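Local coordinates for protein tyrosine--tRNA ligase (Pyrococcus horikoshii, PDB 2CYC) that probably charges tRNA(Tyr) with tyrosine in two steps, activating the amino acid with ATP to Tyr-AMP and passing it to the tRNA acceptor end, at residues H26-L34 with H211-V219; M170-Y178 with Q190-A201. All coordinates share one frame; numbering follows the deposited sequence.

Contact 1: H26-L34 with H211-V219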
loop_
_atom_site.group_PDB
_atom_site.type_symbol
_atom_site.label_atom_id
_atom_site.label_comp_id
_atom_site.label_asym_id
_atom_site.label_seq_id
_atom_site.Cartn_x
_atom_site.Cartn_y
_atom_site.Cartn_z
ATOM N N HIS A 26 -17.263 25.873 12.271
ATOM C CA HIS A 26 -18.038 24.813 12.889
ATOM C C HIS A 26 -17.185 24.138 13.969
ATOM O O HIS A 26 -17.639 23.947 15.100
ATOM C CB HIS A 26 -18.449 23.799 11.817
ATOM C CG HIS A 26 -19.170 22.602 12.353
ATOM N ND1 HIS A 26 -20.349 22.697 13.063
ATOM C CD2 HIS A 26 -18.889 21.280 12.266
ATOM C CE1 HIS A 26 -20.763 21.486 13.388
ATOM N NE2 HIS A 26 -19.895 20.608 12.915
ATOM N N LEU A 27 -15.947 23.781 13.626
ATOM C CA LEU A 27 -15.070 23.139 14.602
ATOM C C LEU A 27 -14.843 24.022 15.829
ATOM O O LEU A 27 -14.836 23.528 16.951
ATOM C CB LEU A 27 -13.717 22.778 13.980
ATOM C CG LEU A 27 -13.718 21.758 12.837
ATOM C CD1 LEU A 27 -12.294 21.257 12.618
ATOM C CD2 LEU A 27 -14.638 20.596 13.171
ATOM N N PHE A 28 -14.638 25.321 15.614
ATOM C CA PHE A 28 -14.432 26.241 16.729
ATOM C C PHE A 28 -15.676 26.286 17.611
ATOM O O PHE A 28 -15.583 26.166 18.834
ATOM C CB PHE A 28 -14.121 27.657 16.223
ATOM C CG PHE A 28 -12.676 27.867 15.818
ATOM C CD1 PHE A 28 -12.354 28.721 14.761
ATOM C CD2 PHE A 28 -11.641 27.236 16.506
ATOM C CE1 PHE A 28 -11.020 28.945 14.391
ATOM C CE2 PHE A 28 -10.299 27.453 16.147
ATOM C CZ PHE A 28 -9.993 28.312 15.086
ATOM N N GLU A 29 -16.838 26.439 16.981
ATOM C CA GLU A 29 -18.104 26.527 17.703
ATOM C C GLU A 29 -18.502 25.305 18.515
ATOM O O GLU A 29 -18.972 25.445 19.645
ATOM C CB GLU A 29 -19.239 26.884 16.738
ATOM C CG GLU A 29 -19.207 28.337 16.281
ATOM C CD GLU A 29 -20.382 28.711 15.386
ATOM O OE1 GLU A 29 -20.416 29.867 14.890
ATOM O OE2 GLU A 29 -21.270 27.853 15.182
ATOM N N ILE A 30 -18.310 24.109 17.961
ATOM C CA ILE A 30 -18.692 22.894 18.672
ATOM C C ILE A 30 -17.641 22.447 19.676
ATOM O O ILE A 30 -17.835 21.468 20.390
ATOM C CB ILE A 30 -18.961 21.744 17.686
ATOM C CG1 ILE A 30 -17.651 21.343 16.993
ATOM C CG2 ILE A 30 -20.017 22.182 16.667
ATOM C CD1 ILE A 30 -17.825 20.355 15.866
ATOM N N GLY A 31 -16.529 23.167 19.728
ATOM C CA GLY A 31 -15.469 22.814 20.653
ATOM C C GLY A 31 -14.770 21.513 20.301
ATOM O O GLY A 31 -14.317 20.780 21.181
ATOM N N ALA A 32 -14.676 21.212 19.010
ATOM C CA ALA A 32 -14.004 19.993 18.585
ATOM C C ALA A 32 -12.511 20.084 18.913
ATOM O O ALA A 32 -11.966 21.173 19.079
ATOM C CB ALA A 32 -14.200 19.792 17.088
ATOM N N PRO A 33 -11.835 18.935 19.045
ATOM C CA PRO A 33 -10.398 18.974 19.346
ATOM C C PRO A 33 -9.667 19.690 18.217
ATOM O O PRO A 33 -10.037 19.557 17.053
ATOM C CB PRO A 33 -10.016 17.489 19.435
ATOM C CG PRO A 33 -11.069 16.805 18.594
ATOM C CD PRO A 33 -12.325 17.549 18.986
ATOM N N LEU A 34 -8.643 20.459 18.565
ATOM C CA LEU A 34 -7.873 21.205 17.578
ATOM C C LEU A 34 -6.435 20.700 17.548
ATOM O O LEU A 34 -5.571 21.185 18.283
ATOM C CB LEU A 34 -7.901 22.709 17.905
ATOM C CG LEU A 34 -9.303 23.333 17.919
ATOM C CD1 LEU A 34 -9.253 24.771 18.413
ATOM C CD2 LEU A 34 -9.885 23.265 16.526
ATOM N N HIS A 211 -16.503 13.433 17.285
ATOM C CA HIS A 211 -16.730 14.441 18.301
ATOM C C HIS A 211 -18.216 14.495 18.576
ATOM O O HIS A 211 -19.020 14.723 17.669
ATOM C CB HIS A 211 -16.234 15.817 17.851
ATOM C CG HIS A 211 -16.381 16.876 18.900
ATOM N ND1 HIS A 211 -15.651 16.873 20.071
ATOM C CD2 HIS A 211 -17.204 17.951 18.973
ATOM C CE1 HIS A 211 -16.018 17.899 20.820
ATOM N NE2 HIS A 211 -16.959 18.568 20.178
ATOM N N GLU A 212 -18.576 14.256 19.830
ATOM C CA GLU A 212 -19.973 14.283 20.247
ATOM C C GLU A 212 -20.873 13.496 19.302
ATOM O O GLU A 212 -21.892 13.998 18.827
ATOM C CB GLU A 212 -20.442 15.735 20.360
ATOM C CG GLU A 212 -19.492 16.569 21.197
ATOM C CD GLU A 212 -19.979 17.981 21.450
ATOM O OE1 GLU A 212 -20.619 18.571 20.549
ATOM O OE2 GLU A 212 -19.700 18.506 22.549
ATOM N N GLY A 213 -20.473 12.256 19.035
ATOM C CA GLY A 213 -21.239 11.383 18.172
ATOM C C GLY A 213 -21.152 11.648 16.680
ATOM O O GLY A 213 -21.781 10.943 15.896
ATOM N N GLU A 214 -20.380 12.644 16.266
ATOM C CA GLU A 214 -20.285 12.938 14.841
ATOM C C GLU A 214 -18.898 12.749 14.231
ATOM O O GLU A 214 -17.877 13.066 14.852
ATOM C CB GLU A 214 -20.759 14.372 14.573
ATOM C CG GLU A 214 -22.208 14.633 14.974
ATOM C CD GLU A 214 -23.214 13.839 14.149
ATOM O OE1 GLU A 214 -24.420 13.912 14.458
ATOM O OE2 GLU A 214 -22.804 13.148 13.189
ATOM N N LYS A 215 -18.872 12.227 13.006
ATOM C CA LYS A 215 -17.616 12.038 12.298
ATOM C C LYS A 215 -17.308 13.373 11.638
ATOM O O LYS A 215 -18.111 13.896 10.868
ATOM C CB LYS A 215 -17.737 10.939 11.240
ATOM C CG LYS A 215 -17.705 9.532 11.824
ATOM C CD LYS A 215 -17.722 8.467 10.728
ATOM C CE LYS A 215 -17.692 7.067 11.323
ATOM N NZ LYS A 215 -17.613 6.025 10.259
ATOM N N LEU A 216 -16.144 13.921 11.952
ATOM C CA LEU A 216 -15.743 15.209 11.420
ATOM C C LEU A 216 -14.829 15.115 10.212
ATOM O O LEU A 216 -14.222 14.082 9.950
ATOM C CB LEU A 216 -15.017 16.016 12.495
ATOM C CG LEU A 216 -15.697 16.233 13.842
ATOM C CD1 LEU A 216 -14.744 17.027 14.738
ATOM C CD2 LEU A 216 -17.029 16.969 13.653
ATOM N N LYS A 217 -14.747 16.223 9.486
ATOM C CA LYS A 217 -13.875 16.342 8.335
ATOM C C LYS A 217 -12.776 17.293 8.787
ATOM O O LYS A 217 -13.054 18.343 9.363
ATOM C CB LYS A 217 -14.613 16.953 7.140
ATOM C CG LYS A 217 -15.662 16.030 6.540
ATOM C CD LYS A 217 -16.375 16.664 5.360
ATOM C CE LYS A 217 -17.459 15.725 4.834
ATOM N NZ LYS A 217 -18.160 16.243 3.625
ATOM N N PRO A 218 -11.515 16.928 8.565
ATOM C CA PRO A 218 -10.474 17.857 8.999
ATOM C C PRO A 218 -10.509 19.094 8.109
ATOM O O PRO A 218 -10.989 19.036 6.975
ATOM C CB PRO A 218 -9.189 17.056 8.796
ATOM C CG PRO A 218 -9.534 16.179 7.608
ATOM C CD PRO A 218 -10.933 15.716 7.962
ATOM N N VAL A 219 -10.008 20.201 8.639
ATOM C CA VAL A 219 -9.923 21.457 7.914
ATOM C C VAL A 219 -8.519 21.512 7.305
ATOM O O VAL A 219 -7.530 21.280 7.999
ATOM C CB VAL A 219 -10.097 22.662 8.871
ATOM C CG1 VAL A 219 -9.768 23.958 8.153
ATOM C CG2 VAL A 219 -11.526 22.703 9.401
HETATM O O HOH W 1 -20.517 21.380 21.610
#

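Contact 2: M170-Y178 with Q190-A201. With TYR (tyrosine), chain C.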
loop_
_atom_site.group_PDB
_atom_site.type_symbol
_atom_site.label_atom_id
_atom_site.label_comp_id
_atom_site.label_asym_id
_atom_site.label_seq_id
_atom_site.Cartn_x
_atom_site.Cartn_y
_atom_site.Cartn_z
ATOM N N MET A 170 -1.376 7.503 0.272
ATOM C CA MET A 170 -2.341 6.915 1.184
ATOM C C MET A 170 -1.797 6.995 2.612
ATOM O O MET A 170 -2.556 7.078 3.579
ATOM C CB MET A 170 -2.643 5.468 0.766
ATOM C CG MET A 170 -3.339 5.384 -0.597
ATOM S SD MET A 170 -4.958 6.220 -0.648
ATOM C CE MET A 170 -4.499 7.902 -1.201
ATOM N N MET A 171 -0.477 6.983 2.741
ATOM C CA MET A 171 0.146 7.103 4.053
ATOM C C MET A 171 -0.042 8.538 4.565
ATOM O O MET A 171 -0.265 8.752 5.758
ATOM C CB MET A 171 1.643 6.782 3.967
ATOM C CG MET A 171 1.972 5.306 3.801
ATOM S SD MET A 171 3.709 5.076 3.340
ATOM C CE MET A 171 4.545 5.726 4.828
ATOM N N GLN A 172 0.043 9.516 3.663
ATOM C CA GLN A 172 -0.114 10.915 4.060
ATOM C C GLN A 172 -1.527 11.146 4.572
ATOM O O GLN A 172 -1.724 11.852 5.567
ATOM C CB GLN A 172 0.182 11.877 2.892
ATOM C CG GLN A 172 0.139 13.380 3.297
ATOM C CD GLN A 172 0.970 14.279 2.384
ATOM O OE1 GLN A 172 1.870 13.804 1.695
ATOM N NE2 GLN A 172 0.689 15.590 2.398
ATOM N N VAL A 173 -2.512 10.554 3.904
ATOM C CA VAL A 173 -3.886 10.718 4.361
ATOM C C VAL A 173 -4.076 10.022 5.715
ATOM O O VAL A 173 -4.691 10.580 6.628
ATOM C CB VAL A 173 -4.879 10.163 3.321
ATOM C CG1 VAL A 173 -6.290 10.165 3.875
ATOM C CG2 VAL A 173 -4.812 11.020 2.060
ATOM N N ALA A 174 -3.533 8.811 5.842
ATOM C CA ALA A 174 -3.623 8.039 7.085
ATOM C C ALA A 174 -2.948 8.772 8.247
ATOM O O ALA A 174 -3.428 8.734 9.385
ATOM C CB ALA A 174 -2.987 6.648 6.889
ATOM N N ASP A 175 -1.839 9.445 7.955
ATOM C CA ASP A 175 -1.125 10.202 8.975
ATOM C C ASP A 175 -2.068 11.198 9.632
ATOM O O ASP A 175 -1.963 11.478 10.829
ATOM C CB ASP A 175 0.039 10.994 8.369
ATOM C CG ASP A 175 1.132 10.109 7.827
ATOM O OD1 ASP A 175 1.242 8.952 8.278
ATOM O OD2 ASP A 175 1.890 10.587 6.964
ATOM N N ILE A 176 -2.977 11.749 8.833
ATOM C CA ILE A 176 -3.919 12.725 9.348
ATOM C C ILE A 176 -4.907 12.101 10.330
ATOM O O ILE A 176 -5.054 12.559 11.468
ATOM C CB ILE A 176 -4.703 13.413 8.184
ATOM C CG1 ILE A 176 -3.760 14.354 7.420
ATOM C CG2 ILE A 176 -5.922 14.166 8.736
ATOM C CD1 ILE A 176 -4.315 14.884 6.105
ATOM N N PHE A 177 -5.571 11.039 9.901
ATOM C CA PHE A 177 -6.565 10.410 10.756
ATOM C C PHE A 177 -6.004 9.673 11.953
ATOM O O PHE A 177 -6.594 9.710 13.027
ATOM C CB PHE A 177 -7.458 9.513 9.902
ATOM C CG PHE A 177 -8.272 10.291 8.917
ATOM C CD1 PHE A 177 -9.385 11.024 9.345
ATOM C CD2 PHE A 177 -7.869 10.396 7.592
ATOM C CE1 PHE A 177 -10.078 11.858 8.463
ATOM C CE2 PHE A 177 -8.556 11.231 6.697
ATOM C CZ PHE A 177 -9.661 11.965 7.137
ATOM N N TYR A 178 -4.848 9.040 11.786
ATOM C CA TYR A 178 -4.250 8.309 12.890
ATOM C C TYR A 178 -3.863 9.222 14.055
ATOM O O TYR A 178 -3.965 8.827 15.213
ATOM C CB TYR A 178 -3.013 7.550 12.428
ATOM C CG TYR A 178 -2.556 6.539 13.446
ATOM C CD1 TYR A 178 -3.206 5.310 13.569
ATOM C CD2 TYR A 178 -1.490 6.814 14.300
ATOM C CE1 TYR A 178 -2.799 4.377 14.511
ATOM C CE2 TYR A 178 -1.076 5.893 15.245
ATOM C CZ TYR A 178 -1.734 4.675 15.340
ATOM O OH TYR A 178 -1.303 3.743 16.243
ATOM N N GLN A 190 0.385 20.350 -1.649
ATOM C CA GLN A 190 -0.035 19.128 -0.980
ATOM C C GLN A 190 -1.556 19.030 -0.918
ATOM O O GLN A 190 -2.081 18.054 -0.396
ATOM C CB GLN A 190 0.490 19.104 0.457
ATOM C CG GLN A 190 1.993 19.246 0.578
ATOM C CD GLN A 190 2.708 18.161 -0.168
ATOM O OE1 GLN A 190 2.537 16.973 0.125
ATOM N NE2 GLN A 190 3.515 18.553 -1.146
ATOM N N ARG A 191 -2.259 20.028 -1.455
ATOM C CA ARG A 191 -3.724 20.066 -1.359
ATOM C C ARG A 191 -4.480 18.839 -1.838
ATOM O O ARG A 191 -5.545 18.517 -1.303
ATOM C CB ARG A 191 -4.283 21.327 -2.050
ATOM C CG ARG A 191 -4.305 21.282 -3.580
ATOM C CD ARG A 191 -4.773 22.624 -4.129
ATOM N NE ARG A 191 -6.109 22.971 -3.650
ATOM C CZ ARG A 191 -7.233 22.472 -4.154
ATOM N NH1 ARG A 191 -8.405 22.838 -3.651
ATOM N NH2 ARG A 191 -7.185 21.617 -5.172
ATOM N N LYS A 192 -3.947 18.140 -2.832
ATOM C CA LYS A 192 -4.629 16.952 -3.325
ATOM C C LYS A 192 -4.847 15.916 -2.233
ATOM O O LYS A 192 -5.909 15.295 -2.163
ATOM C CB LYS A 192 -3.847 16.320 -4.473
ATOM C CG LYS A 192 -3.994 17.059 -5.793
ATOM C CD LYS A 192 -3.101 16.426 -6.845
ATOM C CE LYS A 192 -3.185 17.171 -8.165
ATOM N NZ LYS A 192 -2.291 16.519 -9.163
ATOM N N ALA A 193 -3.842 15.731 -1.380
ATOM C CA ALA A 193 -3.946 14.748 -0.303
ATOM C C ALA A 193 -5.029 15.150 0.685
ATOM O O ALA A 193 -5.722 14.302 1.257
ATOM C CB ALA A 193 -2.601 14.611 0.421
ATOM N N HIS A 194 -5.166 16.452 0.896
ATOM C CA HIS A 194 -6.157 16.957 1.831
ATOM C C HIS A 194 -7.572 16.875 1.245
ATOM O O HIS A 194 -8.534 16.643 1.976
ATOM C CB HIS A 194 -5.764 18.380 2.251
ATOM C CG HIS A 194 -4.515 18.424 3.086
ATOM N ND1 HIS A 194 -3.874 19.597 3.426
ATOM C CD2 HIS A 194 -3.813 17.428 3.686
ATOM C CE1 HIS A 194 -2.836 19.323 4.198
ATOM N NE2 HIS A 194 -2.778 18.014 4.372
ATOM N N VAL A 195 -7.701 17.042 -0.072
ATOM C CA VAL A 195 -9.016 16.934 -0.700
ATOM C C VAL A 195 -9.505 15.477 -0.546
ATOM O O VAL A 195 -10.683 15.227 -0.313
ATOM C CB VAL A 195 -8.961 17.318 -2.205
ATOM C CG1 VAL A 195 -10.326 17.082 -2.867
ATOM C CG2 VAL A 195 -8.559 18.778 -2.347
ATOM N N ILE A 196 -8.590 14.521 -0.665
ATOM C CA ILE A 196 -8.944 13.113 -0.508
ATOM C C ILE A 196 -9.308 12.857 0.963
ATOM O O ILE A 196 -10.306 12.207 1.266
ATOM C CB ILE A 196 -7.775 12.201 -0.930
ATOM C CG1 ILE A 196 -7.538 12.322 -2.444
ATOM C CG2 ILE A 196 -8.084 10.762 -0.553
ATOM C CD1 ILE A 196 -6.227 11.706 -2.929
ATOM N N ALA A 197 -8.501 13.391 1.873
ATOM C CA ALA A 197 -8.755 13.229 3.297
ATOM C C ALA A 197 -10.172 13.703 3.644
ATOM O O ALA A 197 -10.898 13.042 4.378
ATOM C CB ALA A 197 -7.730 14.021 4.098
ATOM N N ILE A 198 -10.561 14.852 3.110
ATOM C CA ILE A 198 -11.878 15.390 3.381
ATOM C C ILE A 198 -12.967 14.500 2.792
ATOM O O ILE A 198 -13.995 14.285 3.432
ATOM C CB ILE A 198 -11.982 16.836 2.854
ATOM C CG1 ILE A 198 -11.120 17.744 3.737
ATOM C CG2 ILE A 198 -13.418 17.311 2.861
ATOM C CD1 ILE A 198 -10.874 19.140 3.159
ATOM N N GLU A 199 -12.733 13.968 1.594
ATOM C CA GLU A 199 -13.689 13.064 0.938
ATOM C C GLU A 199 -13.933 11.741 1.692
ATOM O O GLU A 199 -15.066 11.265 1.763
ATOM C CB GLU A 199 -13.210 12.716 -0.477
ATOM C CG GLU A 199 -13.641 13.687 -1.568
ATOM C CD GLU A 199 -12.945 13.413 -2.897
ATOM O OE1 GLU A 199 -12.720 12.225 -3.223
ATOM O OE2 GLU A 199 -12.635 14.387 -3.620
ATOM N N VAL A 200 -12.881 11.144 2.252
ATOM C CA VAL A 200 -13.038 9.869 2.952
ATOM C C VAL A 200 -13.258 9.958 4.461
ATOM O O VAL A 200 -13.549 8.944 5.099
ATOM C CB VAL A 200 -11.803 8.950 2.728
ATOM C CG1 VAL A 200 -11.517 8.797 1.220
ATOM C CG2 VAL A 200 -10.578 9.528 3.468
ATOM N N ALA A 201 -13.121 11.155 5.030
ATOM C CA ALA A 201 -13.242 11.327 6.485
ATOM C C ALA A 201 -14.387 10.597 7.179
ATOM O O ALA A 201 -14.181 9.899 8.174
ATOM C CB ALA A 201 -13.314 12.815 6.834
HETATM N N TYR C . 4.351 15.142 1.041
HETATM C CA TYR C . 4.977 16.174 1.922
HETATM C C TYR C . 6.068 16.931 1.165
HETATM O O TYR C . 6.410 16.506 0.040
HETATM C CB TYR C . 5.573 15.510 3.173
HETATM C CG TYR C . 4.535 14.861 4.068
HETATM C CD1 TYR C . 3.520 15.617 4.654
HETATM C CD2 TYR C . 4.567 13.489 4.329
HETATM C CE1 TYR C . 2.553 15.018 5.480
HETATM C CE2 TYR C . 3.619 12.886 5.155
HETATM C CZ TYR C . 2.613 13.649 5.723
HETATM O OH TYR C . 1.669 13.039 6.530
HETATM O OXT TYR C . 6.571 17.933 1.708
HETATM O O HOH W 2 -0.646 16.565 4.954
#

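Contact 1: H26-L34 with H211-V219
His211 NE2 donates a hydrogen bond to the main-chain oxygen Ile30 O at 3.0 Å. The N-H...O angle is a somewhat bent 151°, with the donor above the carbonyl plane of Ile30, not on a lone pair. Water 1 is placed to donate to Ile30 O or Glu212 OE1 but has more acceptors in reach than protons; the carbonyl is thus held directly by the imidazole and can be linked to Glu212 through the water. With CG anti to the backbone N (chi1 -177°), the imidazole turns one face to the chain leaving the helix: Ala32 CA sits 3.6 Å from the centroid of the His211 ring in a CH-pi contact 8° off the normal, while Glu212 CG lies on the opposite face. Replacing this histidine by alanine removes the N-H donor and the ring face, and is likely to leave Ile30 O without its direct partner and a gap next to Ala32 CA.

Helix 21-30 closes here in a Schellman motif, with Gly31 at positive phi, and the ring comes from the first residue of a type I' turn, His211 to Glu214, joining two antiparallel strands of the central sheet.

The apolar contacts lie further along strand 214-223. Leu216 CD1 meets Ala32 CB at 3.7 Å and also Leu27 CD2, whereas its CD2 branch reaches Ile30 CD1. Leu27 CD1 packs against Val219 CG2 at 3.6 Å.

Contact 2: M170-Y178 with Q190-A201
Val173 of helix 164-178 packs against Ala197 of helix 191-200, and with Gln172 and Phe177 it carries this buried contact, whose short segments cross at -56° with axes 9.4 Å apart. The two helices flank strand 183-187 in the chain, part of the Rossmann-fold catalytic domain of class I synthetases, and one end of their interface lines the tyrosine pocket.

Val173 fits as a knob into a hole formed by Ala193, Ile196, Ala197 and Val200. Its CG1 branch faces Ala197, and CG2 turns to Ile196 CG2 and Ala193 O. The small Ala197 allows close approach, with Val173 CA and Ala197 CA 5.6 Å apart.

One turn on, Phe177 presents its ring edge to the second helix: CZ lies 3.2 Å from Ala197 O, near the ring plane, and CE1 packs against Ala201 CB. Ile176 CD1 meets His194 CD2, while His194 ND1 is hydrogen-bonded to His222.

At the pocket end the extended side chain of Gln172, its CG turned opposite the main-chain nitrogen (chi1 -175°), uses both ends of its amide. OE1 accepts from the ammonium nitrogen of the bound tyrosine, and NE2 donates to water 2, which also bonds His194 NE2, and to Gln190 OE1. Asp175 OD2 takes the ligand hydroxyl; Tyr37 and Tyr168 also bond the substrate. The amides of Gln172 and Gln190 are nearly coplanar, 10° apart, and Gln172 NE2 reaches an in-plane lone pair of Gln190 OE1 at 3.2 Å, the same oxygen that accepts from the tyrosine N at 2.7 Å.

How the contacts relate
Contact 2 is buried throughout and holds three tyrosine-binding residues, whereas contact 1 is only partly buried, at the end of helix 21-30, with the side chain of Val219 about 11 Å from that of Tyr37. Their centres are about 17 Å apart, and they meet where residues 216-218 run against the end of helix 191-200: Ala201 CB packs on Leu216 O, and Ile198 CG1 on Pro218 O. Strand 214-223 thus lies between helix 21-30 and helix 191-200. The polar chemistry of contact 1 joins a side chain to a main-chain carbonyl beside water; that of contact 2 joins side-chain amides to each other and to a substrate.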